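Local coordinates for protein VlsE1 (Borreliella burgdorferi, PDB 1L8W) that is a variable surface antigen of the Lyme disease spirochaete and probably helps it to evade the host immune response, at residues A[115-120]-A[321-326]; A[131-136]-A[153-158]; A[157-162]-A[279-284]; A[222-227]-A[313-318]. One frame throughout, in Å; residues are numbered along the deposited sequence.

Contact 1 of 4, residues A[115-120]-A[321-326]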
loop_
_atom_site.group_PDB
_atom_site.type_symbol
_atom_site.label_atom_id
_atom_site.label_comp_id
_atom_site.label_asym_id
_atom_site.label_seq_id
_atom_site.Cartn_x
_atom_site.Cartn_y
_atom_site.Cartn_z
ATOM N N SER A 115 -22.203 -14.932 -0.724
ATOM C CA SER A 115 -21.804 -15.157 0.659
ATOM C C SER A 115 -20.355 -15.635 0.711
ATOM O O SER A 115 -19.575 -15.191 1.551
ATOM C CB SER A 115 -22.721 -16.200 1.308
ATOM O OG SER A 115 -22.321 -16.484 2.642
ATOM N N GLU A 116 -20.002 -16.538 -0.198
ATOM C CA GLU A 116 -18.651 -17.084 -0.252
ATOM C C GLU A 116 -17.685 -15.960 -0.606
ATOM O O GLU A 116 -16.566 -15.896 -0.092
ATOM C CB GLU A 116 -18.573 -18.184 -1.312
ATOM C CG GLU A 116 -17.646 -19.344 -0.967
ATOM C CD GLU A 116 -18.412 -20.613 -0.599
ATOM O OE1 GLU A 116 -19.284 -21.029 -1.393
ATOM O OE2 GLU A 116 -18.137 -21.198 0.473
ATOM N N LEU A 117 -18.138 -15.082 -1.497
ATOM C CA LEU A 117 -17.356 -13.939 -1.941
ATOM C C LEU A 117 -17.077 -13.090 -0.703
ATOM O O LEU A 117 -15.923 -12.778 -0.402
ATOM C CB LEU A 117 -18.156 -13.143 -2.986
ATOM C CG LEU A 117 -17.545 -12.023 -3.843
ATOM C CD1 LEU A 117 -18.246 -10.719 -3.535
ATOM C CD2 LEU A 117 -16.040 -11.910 -3.623
ATOM N N LEU A 118 -18.136 -12.741 0.025
ATOM C CA LEU A 118 -17.992 -11.944 1.239
ATOM C C LEU A 118 -17.008 -12.594 2.212
ATOM O O LEU A 118 -16.189 -11.906 2.820
ATOM C CB LEU A 118 -19.354 -11.755 1.913
ATOM C CG LEU A 118 -20.320 -10.835 1.159
ATOM C CD1 LEU A 118 -21.732 -10.989 1.708
ATOM C CD2 LEU A 118 -19.848 -9.393 1.273
ATOM N N ASP A 119 -17.087 -13.916 2.353
ATOM C CA ASP A 119 -16.183 -14.655 3.241
ATOM C C ASP A 119 -14.724 -14.490 2.845
ATOM O O ASP A 119 -13.862 -14.280 3.695
ATOM C CB ASP A 119 -16.509 -16.153 3.238
ATOM C CG ASP A 119 -17.626 -16.509 4.187
ATOM O OD1 ASP A 119 -17.891 -15.708 5.112
ATOM O OD2 ASP A 119 -18.226 -17.594 4.019
ATOM N N LYS A 120 -14.457 -14.604 1.549
ATOM C CA LYS A 120 -13.107 -14.475 1.022
ATOM C C LYS A 120 -12.522 -13.090 1.282
ATOM O O LYS A 120 -11.339 -12.951 1.599
ATOM C CB LYS A 120 -13.108 -14.762 -0.483
ATOM C CG LYS A 120 -13.565 -16.176 -0.832
ATOM C CD LYS A 120 -13.496 -16.460 -2.326
ATOM C CE LYS A 120 -13.908 -17.896 -2.611
ATOM N NZ LYS A 120 -13.972 -18.180 -4.065
ATOM N N GLY A 321 -15.997 -2.336 -3.153
ATOM C CA GLY A 321 -17.327 -1.781 -3.350
ATOM C C GLY A 321 -18.025 -2.317 -4.590
ATOM O O GLY A 321 -19.232 -2.571 -4.573
ATOM N N ASP A 322 -17.269 -2.491 -5.672
ATOM C CA ASP A 322 -17.842 -3.009 -6.904
ATOM C C ASP A 322 -18.066 -4.512 -6.833
ATOM O O ASP A 322 -19.091 -5.009 -7.288
ATOM C CB ASP A 322 -16.945 -2.685 -8.099
ATOM C CG ASP A 322 -16.888 -1.199 -8.399
ATOM O OD1 ASP A 322 -17.928 -0.512 -8.280
ATOM O OD2 ASP A 322 -15.800 -0.719 -8.771
ATOM N N ALA A 323 -17.109 -5.240 -6.269
ATOM C CA ALA A 323 -17.238 -6.692 -6.150
ATOM C C ALA A 323 -18.548 -7.051 -5.446
ATOM O O ALA A 323 -19.280 -7.945 -5.879
ATOM C CB ALA A 323 -16.056 -7.263 -5.377
ATOM N N VAL A 324 -18.836 -6.338 -4.364
ATOM C CA VAL A 324 -20.042 -6.561 -3.576
ATOM C C VAL A 324 -21.301 -6.152 -4.328
ATOM O O VAL A 324 -22.277 -6.901 -4.370
ATOM C CB VAL A 324 -19.972 -5.781 -2.229
ATOM C CG1 VAL A 324 -21.302 -5.851 -1.500
ATOM C CG2 VAL A 324 -18.876 -6.362 -1.357
ATOM N N SER A 325 -21.277 -4.963 -4.921
ATOM C CA SER A 325 -22.431 -4.460 -5.664
ATOM C C SER A 325 -22.874 -5.423 -6.767
ATOM O O SER A 325 -24.049 -5.781 -6.850
ATOM C CB SER A 325 -22.109 -3.096 -6.273
ATOM O OG SER A 325 -21.013 -3.197 -7.166
ATOM N N SER A 326 -21.932 -5.840 -7.608
ATOM C CA SER A 326 -22.241 -6.759 -8.696
ATOM C C SER A 326 -22.722 -8.097 -8.143
ATOM O O SER A 326 -23.459 -8.823 -8.808
ATOM C CB SER A 326 -21.011 -6.974 -9.592
ATOM O OG SER A 326 -19.991 -7.697 -8.926
#
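L117 turns CG opposite its own backbone N, with chi1 at -169°, and this sends CD1 out to the backbone of A323. L118 takes the other course: CG sits opposite the carbonyl carbon (chi1 -70°), and CD2 ends beside V324. The two leucines join a pair of nearly antiparallel helices, 106-131 and 294-333, in the long helical fold of this lipoprotein. The local axes run at 163° and come no closer than 10.5 Å. That spacing is wide, and the contact is a thin apolar one. Its centre lies about 21 Å from the centre of the chain. L117 CD1 reaches A323 O at 3.8 Å, a van der Waals touch on a carbonyl. The same methyl is 4.5 Å from A323 CB. L118 and V324 cross at about a right angle, and one methyl of each makes the touch. L118 is the buried member of the group, and its side chain also packs on T76, K77 and L80 of helix 59-80. A323 meets A170 of helix 153-170. V324 CG2 is 4.1 Å from L118 CD2.

Contact 2 of 4, residues A[131-136]-A[153-158]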
loop_
_atom_site.group_PDB
_atom_site.type_symbol
_atom_site.label_atom_id
_atom_site.label_comp_id
_atom_site.label_asym_id
_atom_site.label_seq_id
_atom_site.Cartn_x
_atom_site.Cartn_y
_atom_site.Cartn_z
ATOM N N ALA A 131 -1.572 -7.634 9.644
ATOM C CA ALA A 131 -0.247 -7.216 9.199
ATOM C C ALA A 131 0.001 -5.724 9.405
ATOM O O ALA A 131 1.145 -5.261 9.320
ATOM C CB ALA A 131 -0.061 -7.576 7.717
ATOM N N SER A 132 -1.069 -4.975 9.669
ATOM C CA SER A 132 -0.968 -3.535 9.878
ATOM C C SER A 132 -0.685 -3.217 11.358
ATOM O O SER A 132 -1.462 -2.541 12.041
ATOM C CB SER A 132 -2.263 -2.874 9.416
ATOM O OG SER A 132 -2.561 -3.247 8.083
ATOM N N SER A 133 0.462 -3.688 11.822
ATOM C CA SER A 133 0.886 -3.536 13.208
ATOM C C SER A 133 1.703 -2.304 13.548
ATOM O O SER A 133 2.239 -2.217 14.646
ATOM C CB SER A 133 1.691 -4.765 13.612
ATOM O OG SER A 133 2.695 -5.015 12.647
ATOM N N GLY A 134 1.807 -1.352 12.631
ATOM C CA GLY A 134 2.602 -0.174 12.923
ATOM C C GLY A 134 1.900 0.825 13.817
ATOM O O GLY A 134 0.677 0.773 13.981
ATOM N N THR A 135 2.672 1.738 14.402
ATOM C CA THR A 135 2.088 2.761 15.262
ATOM C C THR A 135 2.600 4.156 14.889
ATOM O O THR A 135 1.950 5.156 15.172
ATOM C CB THR A 135 2.367 2.481 16.774
ATOM O OG1 THR A 135 3.780 2.443 17.012
ATOM C CG2 THR A 135 1.753 1.148 17.199
ATOM N N ALA A 136 3.754 4.212 14.231
ATOM C CA ALA A 136 4.335 5.490 13.828
ATOM C C ALA A 136 3.579 6.134 12.671
ATOM O O ALA A 136 2.651 5.559 12.107
ATOM C CB ALA A 136 5.821 5.310 13.458
ATOM N N LYS A 153 9.692 -7.030 8.032
ATOM C CA LYS A 153 9.344 -7.856 6.885
ATOM C C LYS A 153 8.016 -8.593 6.996
ATOM O O LYS A 153 7.330 -8.782 5.991
ATOM C CB LYS A 153 10.479 -8.840 6.580
ATOM C CG LYS A 153 11.191 -9.374 7.802
ATOM C CD LYS A 153 12.179 -10.469 7.436
ATOM C CE LYS A 153 11.461 -11.653 6.804
ATOM N NZ LYS A 153 12.383 -12.776 6.456
ATOM N N ALA A 154 7.644 -9.009 8.204
ATOM C CA ALA A 154 6.382 -9.717 8.396
ATOM C C ALA A 154 5.197 -8.779 8.158
ATOM O O ALA A 154 4.138 -9.208 7.700
ATOM C CB ALA A 154 6.312 -10.307 9.805
ATOM N N SER A 155 5.371 -7.502 8.484
ATOM C CA SER A 155 4.316 -6.510 8.273
ATOM C C SER A 155 4.231 -6.187 6.778
ATOM O O SER A 155 3.140 -6.122 6.209
ATOM C CB SER A 155 4.623 -5.228 9.057
ATOM O OG SER A 155 3.641 -4.236 8.834
ATOM N N VAL A 156 5.391 -5.991 6.151
ATOM C CA VAL A 156 5.459 -5.679 4.722
ATOM C C VAL A 156 4.825 -6.774 3.878
ATOM O O VAL A 156 3.860 -6.536 3.155
ATOM C CB VAL A 156 6.928 -5.506 4.234
ATOM C CG1 VAL A 156 6.943 -5.174 2.761
ATOM C CG2 VAL A 156 7.630 -4.411 5.015
ATOM N N LYS A 157 5.369 -7.984 3.981
ATOM C CA LYS A 157 4.870 -9.115 3.204
ATOM C C LYS A 157 3.436 -9.470 3.515
ATOM O O LYS A 157 2.685 -9.870 2.619
ATOM C CB LYS A 157 5.751 -10.349 3.411
ATOM C CG LYS A 157 7.126 -10.237 2.794
ATOM C CD LYS A 157 7.771 -11.605 2.679
ATOM C CE LYS A 157 7.954 -12.249 4.039
ATOM N NZ LYS A 157 8.770 -11.371 4.924
ATOM N N GLY A 158 3.059 -9.336 4.787
ATOM C CA GLY A 158 1.696 -9.647 5.177
ATOM C C GLY A 158 0.714 -8.641 4.615
ATOM O O GLY A 158 -0.378 -8.992 4.172
#
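A hydroxyl-to-carbonyl hydrogen bond and a close methyl-on-backbone packing join A131 to S155 and G158. The contact ties segment 131-136, where helix 106-131 gives out, to the first turns of helix 153-170; its centre is about 11 Å from the centre of the chain. S155 OG donates to A131 O at 2.7 Å. The C=O...donor angle is 174°, so the hydroxyl meets the oxygen almost head-on. S155 has OG opposite its backbone N (chi1 178°), which extends the hydroxyl off the helix to that oxygen. Its CB follows behind, 3.5 Å from A131 O. The S155 hydroxyl is gripped twice, because it also accepts from the backbone N of K283. S155 is buried, and these bonds satisfy its polar atom. Its backbone N in turn bonds to OD1 of D152. A131 O has a second donor as well: S133 N makes a weak bond to it at 3.0 Å. Beside this polar pair, the methyl of A131 lies on the backbone of G158. A131 CB is 3.4 Å from G158 C and 3.7 Å from G158 CA. The absence of a side chain on G158 allows this close approach. At the margin, S133 OG passes S155 CB at 4.1 Å. The S132 hydroxyl bonds to A128 O, back in helix 106-131. The weak bond across S132 defines an inverse gamma turn, and its acceptor oxygen is the same one that receives the serine of helix 153-170.

Contact 3 of 4, residues A[157-162]-A[279-284]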
loop_
_atom_site.group_PDB
_atom_site.type_symbol
_atom_site.label_atom_id
_atom_site.label_comp_id
_atom_site.label_asym_id
_atom_site.label_seq_id
_atom_site.Cartn_x
_atom_site.Cartn_y
_atom_site.Cartn_z
ATOM N N LYS A 157 5.369 -7.984 3.981
ATOM C CA LYS A 157 4.870 -9.115 3.204
ATOM C C LYS A 157 3.436 -9.470 3.515
ATOM O O LYS A 157 2.685 -9.870 2.619
ATOM C CB LYS A 157 5.751 -10.349 3.411
ATOM C CG LYS A 157 7.126 -10.237 2.794
ATOM C CD LYS A 157 7.771 -11.605 2.679
ATOM C CE LYS A 157 7.954 -12.249 4.039
ATOM N NZ LYS A 157 8.770 -11.371 4.924
ATOM N N GLY A 158 3.059 -9.336 4.787
ATOM C CA GLY A 158 1.696 -9.647 5.177
ATOM C C GLY A 158 0.714 -8.641 4.615
ATOM O O GLY A 158 -0.378 -8.992 4.172
ATOM N N ILE A 159 1.093 -7.370 4.630
ATOM C CA ILE A 159 0.201 -6.353 4.104
ATOM C C ILE A 159 0.019 -6.597 2.609
ATOM O O ILE A 159 -1.094 -6.503 2.090
ATOM C CB ILE A 159 0.756 -4.938 4.387
ATOM C CG1 ILE A 159 0.665 -4.654 5.892
ATOM C CG2 ILE A 159 -0.034 -3.877 3.618
ATOM C CD1 ILE A 159 1.190 -3.293 6.288
ATOM N N ALA A 160 1.113 -6.936 1.929
ATOM C CA ALA A 160 1.070 -7.207 0.491
ATOM C C ALA A 160 0.204 -8.436 0.182
ATOM O O ALA A 160 -0.667 -8.400 -0.698
ATOM C CB ALA A 160 2.486 -7.416 -0.041
ATOM N N LYS A 161 0.437 -9.519 0.916
ATOM C CA LYS A 161 -0.313 -10.742 0.701
ATOM C C LYS A 161 -1.786 -10.502 0.963
ATOM O O LYS A 161 -2.645 -11.029 0.252
ATOM C CB LYS A 161 0.211 -11.858 1.606
ATOM C CG LYS A 161 -0.560 -13.156 1.480
ATOM C CD LYS A 161 0.060 -14.241 2.337
ATOM C CE LYS A 161 -0.708 -15.548 2.218
ATOM N NZ LYS A 161 -0.082 -16.622 3.035
ATOM N N GLY A 162 -2.081 -9.706 1.986
ATOM C CA GLY A 162 -3.467 -9.415 2.295
ATOM C C GLY A 162 -4.091 -8.721 1.102
ATOM O O GLY A 162 -5.176 -9.080 0.654
ATOM N N ARG A 279 5.971 0.764 2.526
ATOM C CA ARG A 279 6.852 1.192 3.600
ATOM C C ARG A 279 6.094 2.068 4.588
ATOM O O ARG A 279 6.217 1.899 5.800
ATOM C CB ARG A 279 8.035 1.956 3.018
ATOM C CG ARG A 279 8.997 2.505 4.040
ATOM C CD ARG A 279 10.271 1.715 4.010
ATOM N NE ARG A 279 11.411 2.523 4.383
ATOM C CZ ARG A 279 12.643 2.049 4.523
ATOM N NH1 ARG A 279 12.890 0.758 4.329
ATOM N NH2 ARG A 279 13.631 2.874 4.829
ATOM N N GLY A 280 5.305 2.999 4.052
ATOM C CA GLY A 280 4.518 3.883 4.888
ATOM C C GLY A 280 3.457 3.177 5.725
ATOM O O GLY A 280 3.142 3.625 6.826
HETATM N N MSE A 281 2.903 2.078 5.218
HETATM C CA MSE A 281 1.878 1.341 5.952
HETATM C C MSE A 281 2.457 0.347 6.957
HETATM O O MSE A 281 1.834 0.062 7.982
HETATM C CB MSE A 281 0.977 0.543 4.998
HETATM C CG MSE A 281 0.178 1.334 3.992
HETATM SE SE MSE A 281 -0.935 0.139 2.895
HETATM C CE MSE A 281 -2.605 0.388 3.761
ATOM N N ALA A 282 3.635 -0.193 6.658
ATOM C CA ALA A 282 4.228 -1.198 7.525
ATOM C C ALA A 282 4.940 -0.716 8.786
ATOM O O ALA A 282 5.451 0.398 8.856
ATOM C CB ALA A 282 5.166 -2.082 6.714
ATOM N N LYS A 283 4.952 -1.591 9.783
ATOM C CA LYS A 283 5.615 -1.351 11.055
ATOM C C LYS A 283 7.118 -1.166 10.819
ATOM O O LYS A 283 7.716 -1.891 10.025
ATOM C CB LYS A 283 5.385 -2.553 11.972
ATOM C CG LYS A 283 6.405 -2.712 13.087
ATOM C CD LYS A 283 6.311 -4.095 13.709
ATOM C CE LYS A 283 5.719 -4.044 15.105
ATOM N NZ LYS A 283 6.638 -3.388 16.070
ATOM N N ASP A 284 7.708 -0.202 11.526
ATOM C CA ASP A 284 9.130 0.129 11.436
ATOM C C ASP A 284 9.554 0.713 10.091
ATOM O O ASP A 284 10.746 0.923 9.852
ATOM C CB ASP A 284 10.010 -1.087 11.744
ATOM C CG ASP A 284 9.890 -1.550 13.190
ATOM O OD1 ASP A 284 9.701 -0.693 14.086
ATOM O OD2 ASP A 284 10.006 -2.774 13.426
#
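The flat group is the peptide that links M281 to A282, and the CD1 methyl of I159 lies over one of its faces. In this helical fold the contact sets helix 153-170 against the point where helix 269-281 gives way to loop. A282 is the first residue there to leave helical backbone angles. I159 CD1 is 3.8 Å from M281 O and 3.9 Å from A282 CA. The methyls and methylenes around the peptide add to the packing: CD1 is 4.1 Å from M281 CB and 4.2 Å from A282 CB. I159 is fully extended along CG1 (chi2 180°), which carries CD1 this far across. All three residues are buried; the centre of the contact lies about 7 Å from the centre of the chain, and the contact is apolar. The polar backbone nearby is met from elsewhere, since K59 NZ bonds to both G280 O and A282 O. The M281 side chain also packs on V309 and L313 of helix 294-333. M281 is a selenomethionine, and its chain bends at the last torsion (chi3 101°). It crosses I159 at a slant, and its SE comes 4.2 Å from I159 CG2.

Contact 4 of 4, residues A[222-227]-A[313-318]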
loop_
_atom_site.group_PDB
_atom_site.type_symbol
_atom_site.label_atom_id
_atom_site.label_comp_id
_atom_site.label_asym_id
_atom_site.label_seq_id
_atom_site.Cartn_x
_atom_site.Cartn_y
_atom_site.Cartn_z
ATOM N N GLN A 222 -3.028 1.418 -10.314
ATOM C CA GLN A 222 -1.682 1.037 -10.738
ATOM C C GLN A 222 -0.784 0.663 -9.567
ATOM O O GLN A 222 -0.033 -0.303 -9.646
ATOM C CB GLN A 222 -1.041 2.170 -11.548
ATOM C CG GLN A 222 -1.638 2.355 -12.928
ATOM C CD GLN A 222 -1.001 3.511 -13.677
ATOM O OE1 GLN A 222 -1.314 4.673 -13.432
ATOM N NE2 GLN A 222 -0.082 3.193 -14.584
ATOM N N ILE A 223 -0.850 1.437 -8.488
ATOM C CA ILE A 223 -0.047 1.145 -7.304
ATOM C C ILE A 223 -0.539 -0.166 -6.676
ATOM O O ILE A 223 0.253 -0.966 -6.184
ATOM C CB ILE A 223 -0.145 2.282 -6.265
ATOM C CG1 ILE A 223 0.340 3.597 -6.887
ATOM C CG2 ILE A 223 0.717 1.958 -5.069
ATOM C CD1 ILE A 223 0.007 4.839 -6.068
ATOM N N LEU A 224 -1.851 -0.377 -6.718
ATOM C CA LEU A 224 -2.463 -1.583 -6.176
ATOM C C LEU A 224 -1.949 -2.795 -6.948
ATOM O O LEU A 224 -1.523 -3.787 -6.357
ATOM C CB LEU A 224 -3.988 -1.513 -6.314
ATOM C CG LEU A 224 -4.873 -1.891 -5.118
ATOM C CD1 LEU A 224 -6.274 -2.209 -5.620
ATOM C CD2 LEU A 224 -4.306 -3.089 -4.383
ATOM N N SER A 225 -1.988 -2.704 -8.276
ATOM C CA SER A 225 -1.531 -3.786 -9.141
ATOM C C SER A 225 -0.057 -4.106 -8.889
ATOM O O SER A 225 0.332 -5.273 -8.805
ATOM C CB SER A 225 -1.747 -3.404 -10.613
ATOM O OG SER A 225 -1.490 -4.502 -11.474
ATOM N N ALA A 226 0.765 -3.069 -8.766
ATOM C CA ALA A 226 2.190 -3.274 -8.512
ATOM C C ALA A 226 2.415 -4.049 -7.207
ATOM O O ALA A 226 3.357 -4.832 -7.102
ATOM C CB ALA A 226 2.920 -1.922 -8.457
ATOM N N ILE A 227 1.557 -3.830 -6.213
ATOM C CA ILE A 227 1.704 -4.540 -4.943
ATOM C C ILE A 227 1.231 -5.983 -5.095
ATOM O O ILE A 227 1.834 -6.910 -4.560
ATOM C CB ILE A 227 0.912 -3.847 -3.804
ATOM C CG1 ILE A 227 1.528 -2.469 -3.503
ATOM C CG2 ILE A 227 0.936 -4.726 -2.550
ATOM C CD1 ILE A 227 0.710 -1.597 -2.533
ATOM N N LEU A 313 -5.477 2.497 -0.605
ATOM C CA LEU A 313 -6.659 2.137 0.185
ATOM C C LEU A 313 -7.958 2.574 -0.482
ATOM O O LEU A 313 -8.983 1.911 -0.361
ATOM C CB LEU A 313 -6.581 2.764 1.578
ATOM C CG LEU A 313 -5.430 2.328 2.477
ATOM C CD1 LEU A 313 -5.605 2.951 3.856
ATOM C CD2 LEU A 313 -5.424 0.820 2.582
ATOM N N GLY A 314 -7.919 3.708 -1.166
ATOM C CA GLY A 314 -9.099 4.177 -1.864
ATOM C C GLY A 314 -9.427 3.223 -3.000
ATOM O O GLY A 314 -10.593 2.936 -3.255
ATOM N N ALA A 315 -8.402 2.711 -3.675
ATOM C CA ALA A 315 -8.635 1.781 -4.775
ATOM C C ALA A 315 -9.189 0.449 -4.237
ATOM O O ALA A 315 -10.033 -0.190 -4.873
ATOM C CB ALA A 315 -7.330 1.555 -5.564
ATOM N N ILE A 316 -8.715 0.038 -3.063
ATOM C CA ILE A 316 -9.186 -1.197 -2.452
ATOM C C ILE A 316 -10.665 -1.001 -2.141
ATOM O O ILE A 316 -11.486 -1.890 -2.377
ATOM C CB ILE A 316 -8.401 -1.521 -1.152
ATOM C CG1 ILE A 316 -6.971 -1.955 -1.502
ATOM C CG2 ILE A 316 -9.105 -2.617 -0.369
ATOM C CD1 ILE A 316 -6.101 -2.247 -0.291
ATOM N N THR A 317 -10.999 0.182 -1.644
ATOM C CA THR A 317 -12.379 0.520 -1.329
ATOM C C THR A 317 -13.245 0.457 -2.592
ATOM O O THR A 317 -14.352 -0.086 -2.572
ATOM C CB THR A 317 -12.456 1.930 -0.714
ATOM O OG1 THR A 317 -11.796 1.926 0.555
ATOM C CG2 THR A 317 -13.902 2.371 -0.522
ATOM N N GLY A 318 -12.737 1.004 -3.693
ATOM C CA GLY A 318 -13.491 0.982 -4.934
ATOM C C GLY A 318 -13.660 -0.433 -5.463
ATOM O O GLY A 318 -14.743 -0.818 -5.898
#
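Segments 222-227 and 313-318, on helices 220-230 and 294-333, have their nearest CA pair at L224 and A315, 7.2 Å apart. L224 points toward the other helix and carries the contact with its forked end. One branch takes the alanine and the other the isoleucine. L224 CD1 meets the methyl of A315, with CB at 3.9 Å. L224 CD2 comes to CG1 of I316 at 4.1 Å, and CG of L224 is 4.2 Å from the same I316 CG1. The side chains of L224 and I316 cross at about a right angle, and the I316 atom met is CG1, midway along its longer branch. The chi1 of L224 is -134°, away from the usual staggered values, and this sets the fork across the two neighbours. Other helices add to the packing in this buried part of the fold. L224 also touches I163 and V167 of helix 153-170, while I316 lies against Y65 of helix 59-80. All three residues of the contact are buried and meet through carbon atoms alone. The cohesion between these two segments is therefore dispersion and the burial of apolar surface, without a directional bond to fix one orientation.

All four contacts belong to one helical chain. Along the sequence, contact 1 spans the longest interval, and the others fall within it. Contact 2 closes on helix 153-170, where contact 3 begins; they share K157 and G158, and their centres are 4 Å apart. Contacts 3 and 4 alternate along the chain and touch through M281 with L313 and A160 with I227, their centres 14 Å apart. Contacts 1 and 4 both use helix 294-333, with centres 17 Å apart. This long helix thus links the central packing to the outlying pair of contact 1, whose centre is 25 Å from that of contact 2.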